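Long-range contact in GrgF (Penicillium sp. sh18, PDB 6LZH), which transfers polyketide chains in gregatin A biosynthesis, as an alpha/beta hydrolase-fold enzyme linked to Claisen condensation: residues P78-Q86 and I207-W218. Numbering follows the deposited sequence.
With NA (sodium ion), chain D.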
loop_
_atom_site.group_PDB
_atom_site.type_symbol
_atom_site.label_atom_id
_atom_site.label_comp_id
_atom_site.label_asym_id
_atom_site.label_seq_id
_atom_site.Cartn_x
_atom_site.Cartn_y
_atom_site.Cartn_z
ATOM N N PRO A 78 8.510 10.336 9.695
ATOM C CA PRO A 78 8.627 10.356 11.159
ATOM C C PRO A 78 9.249 9.067 11.711
ATOM O O PRO A 78 9.234 8.044 11.018
ATOM C CB PRO A 78 7.174 10.476 11.637
ATOM C CG PRO A 78 6.381 10.902 10.425
ATOM C CD PRO A 78 7.104 10.318 9.256
ATOM N N ARG A 79 9.790 9.119 12.927
ATOM C CA ARG A 79 10.225 7.892 13.584
ATOM C C ARG A 79 9.011 7.060 13.987
ATOM O O ARG A 79 7.898 7.575 14.097
ATOM C CB ARG A 79 11.057 8.213 14.815
ATOM C CG ARG A 79 11.984 9.370 14.613
ATOM C CD ARG A 79 13.039 9.004 13.613
ATOM N NE ARG A 79 13.873 7.908 14.097
ATOM C CZ ARG A 79 14.773 7.274 13.352
ATOM N NH1 ARG A 79 14.942 7.610 12.072
ATOM N NH2 ARG A 79 15.488 6.292 13.886
ATOM N N ASN A 80 9.229 5.760 14.198
ATOM C CA ASN A 80 8.185 4.898 14.754
ATOM C C ASN A 80 6.897 5.051 13.959
ATOM O O ASN A 80 5.811 5.285 14.497
ATOM C CB ASN A 80 7.961 5.220 16.227
ATOM C CG ASN A 80 9.183 4.982 17.041
ATOM O OD1 ASN A 80 9.861 5.917 17.483
ATOM N ND2 ASN A 80 9.509 3.719 17.204
ATOM N N ASP A 81 7.054 4.974 12.646
ATOM C CA ASP A 81 6.003 5.224 11.668
ATOM C C ASP A 81 6.075 4.028 10.717
ATOM O O ASP A 81 6.993 3.931 9.899
ATOM C CB ASP A 81 6.248 6.563 10.970
ATOM C CG ASP A 81 5.261 6.831 9.868
ATOM O OD1 ASP A 81 4.053 6.670 10.122
ATOM O OD2 ASP A 81 5.705 7.183 8.753
ATOM N N ILE A 82 5.144 3.094 10.863
ATOM C CA ILE A 82 5.298 1.741 10.340
ATOM C C ILE A 82 4.567 1.655 9.008
ATOM O O ILE A 82 3.445 2.156 8.873
ATOM C CB ILE A 82 4.762 0.684 11.326
ATOM C CG1 ILE A 82 5.548 0.641 12.652
ATOM C CG2 ILE A 82 4.736 -0.692 10.691
ATOM C CD1 ILE A 82 6.990 1.066 12.580
ATOM N N ASP A 83 5.213 1.040 8.018
ATOM C CA ASP A 83 4.660 0.931 6.670
ATOM C C ASP A 83 5.087 -0.431 6.132
ATOM O O ASP A 83 6.224 -0.586 5.680
ATOM C CB ASP A 83 5.158 2.072 5.782
ATOM C CG ASP A 83 4.480 2.094 4.419
ATOM O OD1 ASP A 83 3.784 1.111 4.082
ATOM O OD2 ASP A 83 4.649 3.096 3.692
ATOM N N ALA A 84 4.187 -1.419 6.210
ATOM C CA ALA A 84 4.551 -2.770 5.794
ATOM C C ALA A 84 4.956 -2.806 4.330
ATOM O O ALA A 84 5.952 -3.442 3.972
ATOM C CB ALA A 84 3.392 -3.739 6.038
ATOM N N ARG A 85 4.181 -2.142 3.459
ATOM C CA ARG A 85 4.526 -2.140 2.043
ATOM C C ARG A 85 5.934 -1.602 1.819
ATOM O O ARG A 85 6.734 -2.209 1.097
ATOM C CB ARG A 85 3.518 -1.315 1.248
ATOM C CG ARG A 85 3.790 -1.384 -0.229
ATOM C CD ARG A 85 2.824 -0.467 -0.989
ATOM N NE ARG A 85 3.371 0.881 -1.084
ATOM C CZ ARG A 85 2.803 1.861 -1.778
ATOM N NH1 ARG A 85 1.670 1.636 -2.424
ATOM N NH2 ARG A 85 3.369 3.062 -1.823
ATOM N N GLN A 86 6.252 -0.459 2.426
ATOM C CA GLN A 86 7.585 0.113 2.243
ATOM C C GLN A 86 8.656 -0.800 2.826
ATOM O O GLN A 86 9.759 -0.913 2.279
ATOM C CB GLN A 86 7.673 1.488 2.907
ATOM C CG GLN A 86 9.054 2.129 2.749
ATOM C CD GLN A 86 9.247 3.387 3.592
ATOM O OE1 GLN A 86 8.796 3.463 4.734
ATOM N NE2 GLN A 86 9.942 4.368 3.036
ATOM N N ILE A 207 3.595 5.217 18.631
ATOM C CA ILE A 207 3.522 4.842 17.228
ATOM C C ILE A 207 2.760 5.949 16.508
ATOM O O ILE A 207 1.832 6.536 17.074
ATOM C CB ILE A 207 2.854 3.459 17.069
ATOM C CG1 ILE A 207 2.954 2.982 15.626
ATOM C CG2 ILE A 207 1.407 3.488 17.510
ATOM C CD1 ILE A 207 4.240 2.271 15.345
ATOM N N SER A 208 3.182 6.279 15.285
ATOM C CA SER A 208 2.506 7.343 14.552
ATOM C C SER A 208 1.061 6.956 14.272
ATOM O O SER A 208 0.745 5.786 14.050
ATOM C CB SER A 208 3.221 7.630 13.229
ATOM O OG SER A 208 2.978 6.581 12.310
ATOM N N VAL A 209 0.174 7.954 14.280
ATOM C CA VAL A 209 -1.209 7.676 13.896
ATOM C C VAL A 209 -1.292 7.216 12.447
ATOM O O VAL A 209 -2.238 6.525 12.072
ATOM C CB VAL A 209 -2.131 8.894 14.127
ATOM C CG1 VAL A 209 -2.060 9.361 15.568
ATOM C CG2 VAL A 209 -1.784 10.046 13.182
ATOM N N GLN A 210 -0.326 7.595 11.605
ATOM C CA GLN A 210 -0.375 7.157 10.219
ATOM C C GLN A 210 -0.152 5.657 10.103
ATOM O O GLN A 210 -0.540 5.055 9.092
ATOM C CB GLN A 210 0.673 7.916 9.387
ATOM C CG GLN A 210 0.447 9.430 9.373
ATOM C CD GLN A 210 -0.906 9.794 8.769
ATOM O OE1 GLN A 210 -1.411 9.109 7.859
ATOM N NE2 GLN A 210 -1.505 10.870 9.274
ATOM N N THR A 211 0.483 5.051 11.109
ATOM C CA THR A 211 0.675 3.605 11.091
ATOM C C THR A 211 -0.654 2.881 10.904
ATOM O O THR A 211 -0.758 1.961 10.088
ATOM C CB THR A 211 1.359 3.150 12.384
ATOM O OG1 THR A 211 2.696 3.684 12.446
ATOM C CG2 THR A 211 1.406 1.624 12.453
ATOM N N TYR A 212 -1.694 3.313 11.621
ATOM C CA TYR A 212 -2.993 2.647 11.518
ATOM C C TYR A 212 -3.643 2.901 10.156
ATOM O O TYR A 212 -4.243 1.990 9.573
ATOM C CB TYR A 212 -3.912 3.101 12.656
ATOM C CG TYR A 212 -5.220 2.321 12.699
ATOM C CD1 TYR A 212 -5.312 1.109 13.378
ATOM C CD2 TYR A 212 -6.354 2.784 12.035
ATOM C CE1 TYR A 212 -6.507 0.380 13.408
ATOM C CE2 TYR A 212 -7.549 2.061 12.055
ATOM C CZ TYR A 212 -7.617 0.862 12.743
ATOM O OH TYR A 212 -8.799 0.147 12.770
ATOM N N TYR A 213 -3.521 4.130 9.634
ATOM C CA TYR A 213 -4.005 4.445 8.288
ATOM C C TYR A 213 -3.418 3.498 7.241
ATOM O O TYR A 213 -4.146 2.917 6.430
ATOM C CB TYR A 213 -3.662 5.904 7.941
ATOM C CG TYR A 213 -4.036 6.322 6.521
ATOM C CD1 TYR A 213 -3.186 6.069 5.438
ATOM C CD2 TYR A 213 -5.240 6.968 6.263
ATOM C CE1 TYR A 213 -3.533 6.451 4.142
ATOM C CE2 TYR A 213 -5.596 7.347 4.966
ATOM C CZ TYR A 213 -4.737 7.091 3.913
ATOM O OH TYR A 213 -5.082 7.487 2.631
ATOM N N LYS A 214 -2.094 3.351 7.219
ATOM C CA LYS A 214 -1.488 2.503 6.196
ATOM C C LYS A 214 -1.836 1.026 6.377
ATOM O O LYS A 214 -1.941 0.295 5.384
ATOM C CB LYS A 214 0.023 2.697 6.194
ATOM C CG LYS A 214 0.453 4.026 5.590
ATOM C CD LYS A 214 1.955 4.071 5.358
ATOM C CE LYS A 214 2.429 5.473 4.959
ATOM N NZ LYS A 214 2.524 6.396 6.140
ATOM N N SER A 215 -2.014 0.557 7.618
ATOM C CA SER A 215 -2.324 -0.856 7.784
ATOM C C SER A 215 -3.717 -1.201 7.275
ATOM O O SER A 215 -3.940 -2.346 6.875
ATOM C CB SER A 215 -2.162 -1.294 9.247
ATOM O OG SER A 215 -2.993 -0.556 10.123
ATOM N N LEU A 216 -4.653 -0.246 7.244
ATOM C CA LEU A 216 -5.983 -0.577 6.740
ATOM C C LEU A 216 -5.941 -0.975 5.274
ATOM O O LEU A 216 -6.798 -1.744 4.824
ATOM C CB LEU A 216 -6.955 0.589 6.915
ATOM C CG LEU A 216 -7.519 0.898 8.300
ATOM C CD1 LEU A 216 -8.573 1.990 8.151
ATOM C CD2 LEU A 216 -8.102 -0.346 9.004
ATOM N N SER A 217 -4.952 -0.478 4.522
ATOM C CA SER A 217 -4.813 -0.814 3.110
ATOM C C SER A 217 -3.860 -1.972 2.875
ATOM O O SER A 217 -3.558 -2.288 1.715
ATOM C CB SER A 217 -4.333 0.393 2.304
ATOM O OG SER A 217 -3.131 0.933 2.857
ATOM N N TRP A 218 -3.363 -2.587 3.941
ATOM C CA TRP A 218 -2.391 -3.669 3.859
ATOM C C TRP A 218 -3.048 -4.927 4.408
ATOM O O TRP A 218 -3.430 -4.973 5.581
ATOM C CB TRP A 218 -1.126 -3.315 4.642
ATOM C CG TRP A 218 -0.061 -4.348 4.537
ATOM C CD1 TRP A 218 0.246 -5.301 5.466
ATOM C CD2 TRP A 218 0.837 -4.546 3.438
ATOM N NE1 TRP A 218 1.288 -6.088 5.009
ATOM C CE2 TRP A 218 1.673 -5.638 3.773
ATOM C CE3 TRP A 218 1.028 -3.901 2.210
ATOM C CZ2 TRP A 218 2.680 -6.098 2.923
ATOM C CZ3 TRP A 218 2.029 -4.367 1.357
ATOM C CH2 TRP A 218 2.849 -5.450 1.726
HETATM NA NA NA D . -4.133 -4.558 7.592
HETATM O O HOH W 1 5.724 7.569 6.247
HETATM O O HOH W 2 1.255 0.444 8.916
HETATM O O HOH W 3 -6.252 -4.497 6.442
HETATM O O HOH W 4 -5.162 -6.833 8.296
HETATM O O HOH W 5 -2.065 -5.191 8.798
#
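I82 N donates to T211 OG1 over 3.0 Å with an N-H...O angle of 175°, and S208 N donates to N80 O over 2.9 Å, two bonds that tie the loop ahead of helix 84-99 to the start of helix 209-216. T211 OG1 in turn donates to S208 OG, the N-cap oxygen of that helix. S208 OG donates to D81 OD1; the 2.4 Å between S208 OG and D81 OD1 is so short that the exact geometry is doubtful. D81 OD2 forms a salt bridge with R69. K214 can be followed outward: its CB points toward the loop, contact begins at CD, 3.3 Å from D83 OD2, CE passes the same oxygen, and a bend at the last torsion (chi4 78°) carries NZ to a weak bond with a water held by D81 OD2. D83 OD2 is salt-bridged to R85 of the second subunit, so K214 meets it through methylenes. In the alpha/beta hydrolase fold, the contact joins the loop and first turn of helix 84-99 to the insertion between strands 133-137 and 232-237. I82 CG1 presses on I207 CD1 at 3.4 Å, tighter than usual carbon contact. At the far end A84 CB sits over the five-membered ring of W218, 3.4 Å from its centroid and 13° off the normal, a CH-pi contact, while R85 CB meets CZ3. W218 NE1 is hydrogen-bonded to N119 OD1. A leucine in place of W218 would probably leave N119 OD1 without its mate and A84 CB without an aromatic face to pack on. The backbone oxygens of S215 and W218 bind the sodium ion.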